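2-oxoadipate dioxygenase/decarboxylase (Pseudomonas putida, PDB 6W1G) uses iron(II) and molecular oxygen to decarboxylate and hydroxylate 2-oxoadipate to D-2-hydroxyglutarate, a step of D-lysine catabolism. Local coordinates at residues D5-P9 against D10-A14; H210-I213 against A214-A218; R307-Y310 against D311-D315; Y361-E365 against K366-A370. All blocks are in the same frame, centred on the assembly; numbering follows the deposited sequence.

Interaction 1: D5-P9 against D10-A14; sequences DFVSP and DSIRA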
loop_
_atom_site.group_PDB
_atom_site.type_symbol
_atom_site.label_atom_id
_atom_site.label_comp_id
_atom_site.label_asym_id
_atom_site.label_seq_id
_atom_site.Cartn_x
_atom_site.Cartn_y
_atom_site.Cartn_z
ATOM N N ASP A 5 -16.236 20.306 17.348
ATOM C CA ASP A 5 -15.029 20.860 16.759
ATOM C C ASP A 5 -13.999 19.785 16.468
ATOM O O ASP A 5 -12.779 20.067 16.407
ATOM C CB ASP A 5 -14.431 21.949 17.635
ATOM C CG ASP A 5 -13.931 21.444 18.957
ATOM O OD1 ASP A 5 -13.320 22.268 19.657
ATOM O OD2 ASP A 5 -14.107 20.248 19.288
ATOM N N PHE A 6 -14.430 18.543 16.309
ATOM C CA PHE A 6 -13.471 17.500 16.001
ATOM C C PHE A 6 -12.979 17.669 14.571
ATOM O O PHE A 6 -13.739 18.047 13.656
ATOM C CB PHE A 6 -14.115 16.121 16.151
ATOM C CG PHE A 6 -14.601 15.825 17.541
ATOM C CD1 PHE A 6 -14.019 16.410 18.650
ATOM C CD2 PHE A 6 -15.637 14.935 17.731
ATOM C CE1 PHE A 6 -14.460 16.101 19.915
ATOM C CE2 PHE A 6 -16.070 14.620 18.996
ATOM C CZ PHE A 6 -15.483 15.218 20.084
ATOM N N VAL A 7 -11.699 17.343 14.366
ATOM C CA VAL A 7 -11.109 17.360 13.024
ATOM C C VAL A 7 -11.448 16.057 12.314
ATOM O O VAL A 7 -11.708 15.036 12.928
ATOM C CB VAL A 7 -9.596 17.624 13.038
ATOM C CG1 VAL A 7 -9.320 18.994 13.635
ATOM C CG2 VAL A 7 -8.865 16.597 13.794
ATOM N N SER A 8 -11.445 16.089 10.999
ATOM C CA SER A 8 -11.808 14.892 10.269
ATOM C C SER A 8 -10.721 13.840 10.472
ATOM O O SER A 8 -9.513 14.162 10.465
ATOM C CB SER A 8 -11.928 15.200 8.805
ATOM O OG SER A 8 -10.688 15.470 8.285
ATOM N N PRO A 9 -11.097 12.567 10.576
ATOM C CA PRO A 9 -10.074 11.527 10.587
ATOM C C PRO A 9 -9.165 11.582 9.365
ATOM O O PRO A 9 -7.970 11.276 9.465
ATOM C CB PRO A 9 -10.908 10.242 10.618
ATOM C CG PRO A 9 -12.173 10.660 11.335
ATOM C CD PRO A 9 -12.446 12.039 10.865
ATOM N N ASP A 10 -9.703 11.969 8.202
ATOM C CA ASP A 10 -8.859 12.063 7.009
ATOM C C ASP A 10 -7.751 13.092 7.187
ATOM O O ASP A 10 -6.622 12.897 6.728
ATOM C CB ASP A 10 -9.713 12.459 5.794
ATOM C CG ASP A 10 -10.743 11.417 5.408
ATOM O OD1 ASP A 10 -10.537 10.198 5.589
ATOM O OD2 ASP A 10 -11.780 11.843 4.884
ATOM N N SER A 11 -8.042 14.197 7.872
ATOM C CA SER A 11 -7.023 15.218 8.109
ATOM C C SER A 11 -5.951 14.704 9.051
ATOM O O SER A 11 -4.773 15.025 8.895
ATOM C CB SER A 11 -7.641 16.513 8.622
ATOM O OG SER A 11 -8.091 16.420 9.956
ATOM N N ILE A 12 -6.340 13.955 10.078
ATOM C CA ILE A 12 -5.353 13.356 10.974
ATOM C C ILE A 12 -4.450 12.393 10.194
ATOM O O ILE A 12 -3.225 12.390 10.383
ATOM C CB ILE A 12 -6.016 12.621 12.152
ATOM C CG1 ILE A 12 -7.009 13.543 12.877
ATOM C CG2 ILE A 12 -4.979 12.160 13.148
ATOM C CD1 ILE A 12 -7.710 12.877 14.079
ATOM N N ARG A 13 -5.040 11.571 9.308
ATOM C CA ARG A 13 -4.248 10.658 8.496
ATOM C C ARG A 13 -3.241 11.414 7.641
ATOM O O ARG A 13 -2.071 11.028 7.552
ATOM C CB ARG A 13 -5.178 9.826 7.619
ATOM C CG ARG A 13 -4.461 8.771 6.834
ATOM C CD ARG A 13 -5.381 7.800 6.118
ATOM N NE ARG A 13 -6.216 8.437 5.137
ATOM C CZ ARG A 13 -7.490 8.794 5.256
ATOM N NH1 ARG A 13 -8.174 8.603 6.362
ATOM N NH2 ARG A 13 -8.090 9.377 4.232
ATOM N N ALA A 14 -3.667 12.515 6.998
ATOM C CA ALA A 14 -2.714 13.268 6.168
ATOM C C ALA A 14 -1.584 13.812 7.004
ATOM O O ALA A 14 -0.409 13.783 6.597
ATOM C CB ALA A 14 -3.448 14.396 5.447
#

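Interaction 2: H210-I213 against A214-A218; sequences HRLI and ADVVA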
loop_
_atom_site.group_PDB
_atom_site.type_symbol
_atom_site.label_atom_id
_atom_site.label_comp_id
_atom_site.label_asym_id
_atom_site.label_seq_id
_atom_site.Cartn_x
_atom_site.Cartn_y
_atom_site.Cartn_z
ATOM N N HIS A 210 15.158 -16.745 11.296
ATOM C CA HIS A 210 14.684 -15.958 10.170
ATOM C C HIS A 210 15.029 -14.507 10.472
ATOM O O HIS A 210 14.819 -14.047 11.597
ATOM C CB HIS A 210 13.161 -16.124 9.994
ATOM C CG HIS A 210 12.684 -15.870 8.601
ATOM N ND1 HIS A 210 12.528 -14.599 8.097
ATOM C CD2 HIS A 210 12.348 -16.719 7.602
ATOM C CE1 HIS A 210 12.107 -14.673 6.846
ATOM N NE2 HIS A 210 12.007 -15.950 6.516
ATOM N N ARG A 211 15.571 -13.796 9.477
ATOM C CA ARG A 211 15.917 -12.399 9.701
ATOM C C ARG A 211 14.721 -11.619 10.214
ATOM O O ARG A 211 14.875 -10.699 11.022
ATOM C CB ARG A 211 16.452 -11.760 8.421
ATOM C CG ARG A 211 15.491 -11.791 7.251
ATOM C CD ARG A 211 16.218 -12.067 5.926
ATOM N NE ARG A 211 17.180 -11.026 5.571
ATOM C CZ ARG A 211 17.109 -10.250 4.488
ATOM N NH1 ARG A 211 18.048 -9.334 4.276
ATOM N NH2 ARG A 211 16.123 -10.386 3.614
ATOM N N LEU A 212 13.516 -11.981 9.774
ATOM C CA LEU A 212 12.321 -11.266 10.200
ATOM C C LEU A 212 12.029 -11.475 11.681
ATOM O O LEU A 212 11.543 -10.564 12.356
ATOM C CB LEU A 212 11.139 -11.713 9.349
ATOM C CG LEU A 212 9.900 -10.838 9.461
ATOM C CD1 LEU A 212 9.124 -10.829 8.168
ATOM C CD2 LEU A 212 9.043 -11.338 10.616
ATOM N N ILE A 213 12.344 -12.649 12.214
ATOM C CA ILE A 213 12.119 -12.878 13.635
ATOM C C ILE A 213 12.979 -11.941 14.471
ATOM O O ILE A 213 12.509 -11.377 15.460
ATOM C CB ILE A 213 12.349 -14.364 13.964
ATOM C CG1 ILE A 213 11.295 -15.213 13.234
ATOM C CG2 ILE A 213 12.324 -14.613 15.451
ATOM C CD1 ILE A 213 11.580 -16.698 13.257
ATOM N N ALA A 214 14.253 -11.760 14.093
ATOM C CA ALA A 214 15.093 -10.820 14.824
ATOM C C ALA A 214 14.596 -9.379 14.672
ATOM O O ALA A 214 14.570 -8.618 15.648
ATOM C CB ALA A 214 16.543 -10.933 14.372
ATOM N N ASP A 215 14.221 -8.980 13.459
ATOM C CA ASP A 215 13.754 -7.622 13.234
ATOM C C ASP A 215 12.580 -7.268 14.150
ATOM O O ASP A 215 12.472 -6.122 14.601
ATOM C CB ASP A 215 13.400 -7.417 11.757
ATOM C CG ASP A 215 12.972 -5.995 11.451
ATOM O OD1 ASP A 215 13.826 -5.086 11.536
ATOM O OD2 ASP A 215 11.782 -5.785 11.148
ATOM N N VAL A 216 11.698 -8.234 14.421
ATOM C CA VAL A 216 10.545 -8.008 15.291
ATOM C C VAL A 216 10.934 -8.140 16.757
ATOM O O VAL A 216 10.683 -7.259 17.582
ATOM C CB VAL A 216 9.407 -8.981 14.918
ATOM C CG1 VAL A 216 8.245 -8.872 15.908
ATOM C CG2 VAL A 216 8.915 -8.691 13.503
ATOM N N VAL A 217 11.556 -9.254 17.118
ATOM C CA VAL A 217 11.721 -9.561 18.527
ATOM C C VAL A 217 12.825 -8.726 19.161
ATOM O O VAL A 217 12.743 -8.363 20.343
ATOM C CB VAL A 217 12.015 -11.065 18.694
ATOM C CG1 VAL A 217 12.302 -11.389 20.133
ATOM C CG2 VAL A 217 10.861 -11.893 18.192
ATOM N N ALA A 218 13.874 -8.419 18.410
ATOM C CA ALA A 218 15.051 -7.820 19.019
ATOM C C ALA A 218 14.934 -6.320 19.293
ATOM O O ALA A 218 15.793 -5.773 19.974
ATOM C CB ALA A 218 16.302 -8.044 18.162
#

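Interaction 3: R307-Y310 against D311-D315; sequences RQLY and DKLLD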
loop_
_atom_site.group_PDB
_atom_site.type_symbol
_atom_site.label_atom_id
_atom_site.label_comp_id
_atom_site.label_asym_id
_atom_site.label_seq_id
_atom_site.Cartn_x
_atom_site.Cartn_y
_atom_site.Cartn_z
ATOM N N ARG A 307 -8.100 -10.317 -11.996
ATOM C CA ARG A 307 -7.130 -10.941 -11.085
ATOM C C ARG A 307 -6.809 -12.359 -11.533
ATOM O O ARG A 307 -5.657 -12.787 -11.453
ATOM C CB ARG A 307 -7.647 -10.910 -9.648
ATOM C CG ARG A 307 -7.250 -9.657 -8.860
ATOM C CD ARG A 307 -5.716 -9.644 -8.564
ATOM N NE ARG A 307 -5.364 -10.943 -7.971
ATOM C CZ ARG A 307 -5.557 -11.284 -6.699
ATOM N NH1 ARG A 307 -6.073 -10.418 -5.842
ATOM N NH2 ARG A 307 -5.232 -12.498 -6.275
ATOM N N GLN A 308 -7.810 -13.090 -11.993
ATOM C CA GLN A 308 -7.573 -14.438 -12.495
ATOM C C GLN A 308 -6.652 -14.431 -13.708
ATOM O O GLN A 308 -5.736 -15.257 -13.804
ATOM C CB GLN A 308 -8.921 -15.046 -12.845
ATOM C CG GLN A 308 -9.770 -15.346 -11.614
ATOM C CD GLN A 308 -11.208 -15.734 -11.918
ATOM O OE1 GLN A 308 -11.569 -16.026 -13.055
ATOM N NE2 GLN A 308 -12.043 -15.732 -10.880
ATOM N N LEU A 309 -6.854 -13.483 -14.622
ATOM C CA LEU A 309 -5.991 -13.383 -15.794
ATOM C C LEU A 309 -4.568 -12.988 -15.403
ATOM O O LEU A 309 -3.596 -13.595 -15.861
ATOM C CB LEU A 309 -6.632 -12.415 -16.789
ATOM C CG LEU A 309 -5.858 -12.241 -18.080
ATOM C CD1 LEU A 309 -5.658 -13.564 -18.859
ATOM C CD2 LEU A 309 -6.561 -11.202 -18.953
ATOM N N TYR A 310 -4.431 -11.993 -14.518
ATOM C CA TYR A 310 -3.132 -11.600 -14.010
ATOM C C TYR A 310 -2.390 -12.794 -13.426
ATOM O O TYR A 310 -1.200 -13.028 -13.718
ATOM C CB TYR A 310 -3.370 -10.504 -12.929
ATOM C CG TYR A 310 -2.075 -10.049 -12.307
ATOM C CD1 TYR A 310 -1.344 -9.022 -12.882
ATOM C CD2 TYR A 310 -1.560 -10.659 -11.163
ATOM C CE1 TYR A 310 -0.140 -8.637 -12.363
ATOM C CE2 TYR A 310 -0.337 -10.265 -10.635
ATOM C CZ TYR A 310 0.369 -9.252 -11.247
ATOM O OH TYR A 310 1.580 -8.834 -10.733
ATOM N N ASP A 311 -3.048 -13.509 -12.523
ATOM C CA ASP A 311 -2.377 -14.611 -11.839
ATOM C C ASP A 311 -1.935 -15.664 -12.849
ATOM O O ASP A 311 -0.841 -16.236 -12.731
ATOM C CB ASP A 311 -3.314 -15.206 -10.782
ATOM C CG ASP A 311 -3.673 -14.225 -9.635
ATOM O OD1 ASP A 311 -3.065 -13.136 -9.531
ATOM O OD2 ASP A 311 -4.576 -14.567 -8.835
ATOM N N LYS A 312 -2.768 -15.917 -13.867
ATOM C CA LYS A 312 -2.452 -16.947 -14.850
ATOM C C LYS A 312 -1.207 -16.582 -15.646
ATOM O O LYS A 312 -0.335 -17.416 -15.883
ATOM C CB LYS A 312 -3.627 -17.129 -15.809
ATOM C CG LYS A 312 -3.469 -18.204 -16.869
ATOM C CD LYS A 312 -4.722 -18.269 -17.702
ATOM C CE LYS A 312 -4.646 -17.296 -18.859
ATOM N NZ LYS A 312 -4.819 -18.024 -20.149
ATOM N N LEU A 313 -1.138 -15.333 -16.092
ATOM C CA LEU A 313 -0.013 -14.911 -16.911
ATOM C C LEU A 313 1.263 -14.793 -16.091
ATOM O O LEU A 313 2.361 -15.070 -16.593
ATOM C CB LEU A 313 -0.353 -13.607 -17.612
ATOM C CG LEU A 313 -1.620 -13.683 -18.470
ATOM C CD1 LEU A 313 -1.945 -12.345 -19.070
ATOM C CD2 LEU A 313 -1.543 -14.750 -19.580
ATOM N N LEU A 314 1.148 -14.363 -14.833
ATOM C CA LEU A 314 2.322 -14.324 -13.968
ATOM C C LEU A 314 2.832 -15.732 -13.699
ATOM O O LEU A 314 4.040 -15.987 -13.775
ATOM C CB LEU A 314 1.975 -13.551 -12.695
ATOM C CG LEU A 314 3.213 -13.428 -11.808
ATOM C CD1 LEU A 314 4.351 -12.624 -12.389
ATOM C CD2 LEU A 314 2.765 -12.825 -10.472
ATOM N N ASP A 315 1.929 -16.666 -13.393
ATOM C CA ASP A 315 2.329 -18.065 -13.220
ATOM C C ASP A 315 3.024 -18.620 -14.464
ATOM O O ASP A 315 4.036 -19.318 -14.352
ATOM C CB ASP A 315 1.108 -18.906 -12.850
ATOM C CG ASP A 315 0.591 -18.622 -11.443
ATOM O OD1 ASP A 315 -0.523 -19.088 -11.134
ATOM O OD2 ASP A 315 1.285 -17.941 -10.660
#

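Interaction 4: Y361-E365 against K366-A370; sequences YFATE and KGLAA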
loop_
_atom_site.group_PDB
_atom_site.type_symbol
_atom_site.label_atom_id
_atom_site.label_comp_id
_atom_site.label_asym_id
_atom_site.label_seq_id
_atom_site.Cartn_x
_atom_site.Cartn_y
_atom_site.Cartn_z
ATOM N N TYR A 361 -16.447 6.857 -13.700
ATOM C CA TYR A 361 -17.124 7.529 -14.781
ATOM C C TYR A 361 -17.425 8.955 -14.366
ATOM O O TYR A 361 -17.836 9.185 -13.230
ATOM C CB TYR A 361 -18.433 6.799 -15.101
ATOM C CG TYR A 361 -18.184 5.399 -15.627
ATOM C CD1 TYR A 361 -17.980 4.315 -14.754
ATOM C CD2 TYR A 361 -18.109 5.144 -16.964
ATOM C CE1 TYR A 361 -17.759 3.046 -15.201
ATOM C CE2 TYR A 361 -17.860 3.874 -17.452
ATOM C CZ TYR A 361 -17.666 2.831 -16.570
ATOM O OH TYR A 361 -17.441 1.600 -17.067
ATOM N N PHE A 362 -17.286 9.905 -15.296
ATOM C CA PHE A 362 -17.429 11.323 -15.025
ATOM C C PHE A 362 -18.238 12.016 -16.115
ATOM O O PHE A 362 -18.025 11.789 -17.300
ATOM C CB PHE A 362 -16.051 11.983 -14.945
ATOM C CG PHE A 362 -15.150 11.328 -13.931
ATOM C CD1 PHE A 362 -15.273 11.588 -12.575
ATOM C CD2 PHE A 362 -14.210 10.384 -14.325
ATOM C CE1 PHE A 362 -14.474 10.955 -11.650
ATOM C CE2 PHE A 362 -13.419 9.747 -13.380
ATOM C CZ PHE A 362 -13.541 10.030 -12.060
ATOM N N ALA A 363 -19.114 12.933 -15.694
ATOM C CA ALA A 363 -19.766 13.813 -16.645
ATOM C C ALA A 363 -18.756 14.783 -17.237
ATOM O O ALA A 363 -17.994 15.420 -16.509
ATOM C CB ALA A 363 -20.845 14.593 -15.903
ATOM N N THR A 364 -18.776 14.938 -18.541
ATOM C CA THR A 364 -17.905 15.880 -19.206
ATOM C C THR A 364 -18.563 17.249 -19.325
ATOM O O THR A 364 -19.755 17.431 -19.118
ATOM C CB THR A 364 -17.528 15.394 -20.600
ATOM O OG1 THR A 364 -18.702 15.458 -21.384
ATOM C CG2 THR A 364 -16.967 13.985 -20.600
ATOM N N GLU A 365 -17.757 18.233 -19.700
ATOM C CA GLU A 365 -18.309 19.554 -19.957
ATOM C C GLU A 365 -19.368 19.493 -21.055
ATOM O O GLU A 365 -20.424 20.146 -20.953
ATOM C CB GLU A 365 -17.217 20.545 -20.306
ATOM C CG GLU A 365 -16.335 20.879 -19.132
ATOM C CD GLU A 365 -15.285 21.919 -19.461
ATOM O OE1 GLU A 365 -15.326 22.453 -20.587
ATOM O OE2 GLU A 365 -14.440 22.204 -18.590
ATOM N N LYS A 366 -19.086 18.735 -22.116
ATOM C CA LYS A 366 -20.070 18.563 -23.182
ATOM C C LYS A 366 -21.347 17.926 -22.644
ATOM O O LYS A 366 -22.460 18.342 -22.989
ATOM C CB LYS A 366 -19.466 17.711 -24.299
ATOM C CG LYS A 366 -20.396 17.457 -25.463
ATOM C CD LYS A 366 -19.718 16.649 -26.551
ATOM C CE LYS A 366 -20.639 16.342 -27.678
ATOM N NZ LYS A 366 -19.928 15.644 -28.776
ATOM N N GLY A 367 -21.219 16.888 -21.831
ATOM C CA GLY A 367 -22.396 16.265 -21.278
ATOM C C GLY A 367 -23.178 17.210 -20.408
ATOM O O GLY A 367 -24.408 17.241 -20.482
ATOM N N LEU A 368 -22.497 17.947 -19.541
ATOM C CA LEU A 368 -23.204 18.865 -18.656
ATOM C C LEU A 368 -23.964 19.895 -19.453
ATOM O O LEU A 368 -25.077 20.274 -19.065
ATOM C CB LEU A 368 -22.200 19.559 -17.712
ATOM C CG LEU A 368 -21.620 18.590 -16.685
ATOM C CD1 LEU A 368 -20.419 19.181 -15.987
ATOM C CD2 LEU A 368 -22.639 18.145 -15.645
ATOM N N ALA A 369 -23.370 20.409 -20.524
ATOM C CA ALA A 369 -24.047 21.438 -21.300
ATOM C C ALA A 369 -25.276 20.904 -22.017
ATOM O O ALA A 369 -26.179 21.686 -22.338
ATOM C CB ALA A 369 -23.061 22.061 -22.271
ATOM N N ALA A 370 -25.356 19.595 -22.242
ATOM C CA ALA A 370 -26.483 18.953 -22.901
ATOM C C ALA A 370 -27.476 18.328 -21.934
ATOM O O ALA A 370 -28.401 17.638 -22.372
ATOM C CB ALA A 370 -25.946 17.945 -23.916
#

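Interaction 1: D5-P9 against D10-A14
V7 and S8 meet S11 and I12 in a local N-terminal capping contact, where the chain's opening loop turns into helix 9-27. S8 is the N-cap: its OG accepts from S11 N at 3.0 Å, so a small hydroxyl takes the place of the carbonyl that a preceding turn would have supplied. Its carbonyl oxygen is gripped twice, by I12 N as the first full helical bond and by S11 OG, which lies 2.7 Å from S8 O in the carbonyl plane, on a lone pair. P9 suits the first turn because it has no N-H to leave without an acceptor, and its own O takes R13 N at 2.9 Å. Beside these bonds, V7 CG2 lies 3.7 Å from I12 CG1, the two side chains crossing at about a right angle. This hydrophobic staple continues onto A179 of helix 176-188, which both residues touch.

Within the same first turn, D10, whose acid probably interacts favourably with the helix's N-terminal dipole, pairs with R13. The arginine starts out with CG opposite the backbone N (chi1 -175°) and bends at chi3, which brings its end round to D10. R13 also donates to M91 O and S124 O, so a leucine in its place would probably leave both carbonyls and the D10 carboxylate without their donors. Both terminal nitrogens of R13 converge on D10 OD1: NH1, at 3.0 Å, meets its anti lone pair, while NH2, at 2.9 Å, comes from above the carboxylate plane.

Interaction 2: H210-I213 against A214-A218
L212 and I213 pack against V216 and V217, one turn further on, along the buried side of the short helix 211-217. Within each pair the side chains lie side by side and point the same way: L212 CD2 is 3.9 Å from V216 CG2, and I213 CG2 is 4.1 Å from V217 CG2. Both valines hold CG1 opposite the backbone N (chi1 near 175°), which leaves CG2 over the preceding turn; V217 CG2 thus rests 3.2 Å from I213 O. A helix largely restricts valine to this chi1, and the short apolar side chain fits between the turn and its buried neighbours. The backbone bonds beneath are regular, V217 N reaching I213 O at 2.9 Å.

The start of the helix and its polar side are looser. H210 closes helix 200-209 and caps this one: ND1 accepts from L212 N at 3.3 Å, the donor lying close to the ring plane, whereas A214 N to H210 O is weak. Exposed R211 starts away from the following turn, as suits a charge. D215, a second-shell residue, forms a salt bridge with R74, which binds 2-oxoadipate and is inferred to matter for specificity, and probably positions it; its other carboxylate oxygen takes H223 NE2. On the buried side, L212, I213 and V216 lean on L133 of strand 127-133, V217 meets helix 141-153, and I213 and V217 reach L206 of helix 200-209.

Interaction 3: R307-Y310 against D311-D315
R307 and D311 cross obliquely one turn apart, their guanidinium and carboxylate planes inclined at 52°. The arginine folds back on itself, bending at chi2 and chi3, and thereby brings the edge of its guanidinium to the acid. The resulting salt bridge is long and weak, with R307 NH2 3.4 Å from D311 OD2. D311 OD1 sits at the edge of the Y310 ring, 3.3 Å from Y310 CD2, with ring and carboxylate turned 74° apart, an approach consistent with the negative oxygen meeting the weakly positive ring C-H edge.

These are neighbours at spacings of one, three and four along the amphipathic helix 304-321, whose backbone bonds, such as L314 N to Y310 O at 2.9 Å, run regularly beneath them. Y310 and L314 lie alongside each other, pointing the same way, with L314 CD2 4.0 Å from Y310 CE2; the tyrosine ring also meets F341 of helix 330-341, which its broad flat side chain suits. L309 CD1 serves two neighbours at 3.9 Å, L313 CD1 and K312 CE, as suits a partly exposed leucine between buried L313 and exposed K312. Beyond that methylene the lysine chain carries NZ to a salt bridge with E343.

Interaction 4: Y361-E365 against K366-A370
T364 and A363 receive the first turn of helix 365-369 as strand 359-363 ends, making a local N-cap contact with T364 as the capping residue. First along the helix, K366 CB passes 3.8 Å from T364 OG1, and the fully extended chain carries NZ off to A386 O, a reach that suits a long lysine.

G367 follows and gives the capping bond: its N-H meets T364 OG1 at 2.9 Å, nearly straight at 166°. G367 is buried, and a CB there would lie near T364 OG1, so the absence of a side chain suits the place. The hydroxyl of T364 is placed for this by a chi1 of 69°, which sets OG1 between the backbone N and carbonyl carbon, and it also bonds to G387 O. Losing the T364 hydroxyl to an alanine is likely to leave G367 N and G387 O without that partner and weaken the start of the helix.

L368 N donates to T364 O at 2.8 Å, and its side chain bends over the same carbonyl, with CG 3.3 Å from T364 O. L368 CD2 then comes to 4.0 Å from A363 CB, so the residue before the cap and the fourth residue after it form a hydrophobic staple; a small alanine suffices as the partner on this side. A369 adds the next helical bond, N to E365 O at 3.0 Å, and at A370 the helical conformation ends.

The turn lies at the surface. A363 and L368 both touch A458 of helix 440-458, while T364 reaches H390 of strand 389-393, the antiparallel partner of strand 359-363.

Along the chain the four contacts follow one another in series, each on a different helix, and none touches another. Interactions 2 and 4 are the most widely separated, with centres about 55 Å apart on opposite sides of the chain's centre; interactions 1 and 3 also lie on opposite sides, about 39 Å apart between centres. By nearest atoms the closest pair is 3 and 4, about 16 Å apart. Interactions 1, 2 and 4 start helices, whereas interaction 3 lies within one. Interaction 2 reaches the five-stranded sheet that carries the metal ligands H70 and H226; interaction 4, beside a two-stranded sheet, lies away from the annotated sites. They are independent local elements, interaction 2 being tied to the active site through D215 and R74.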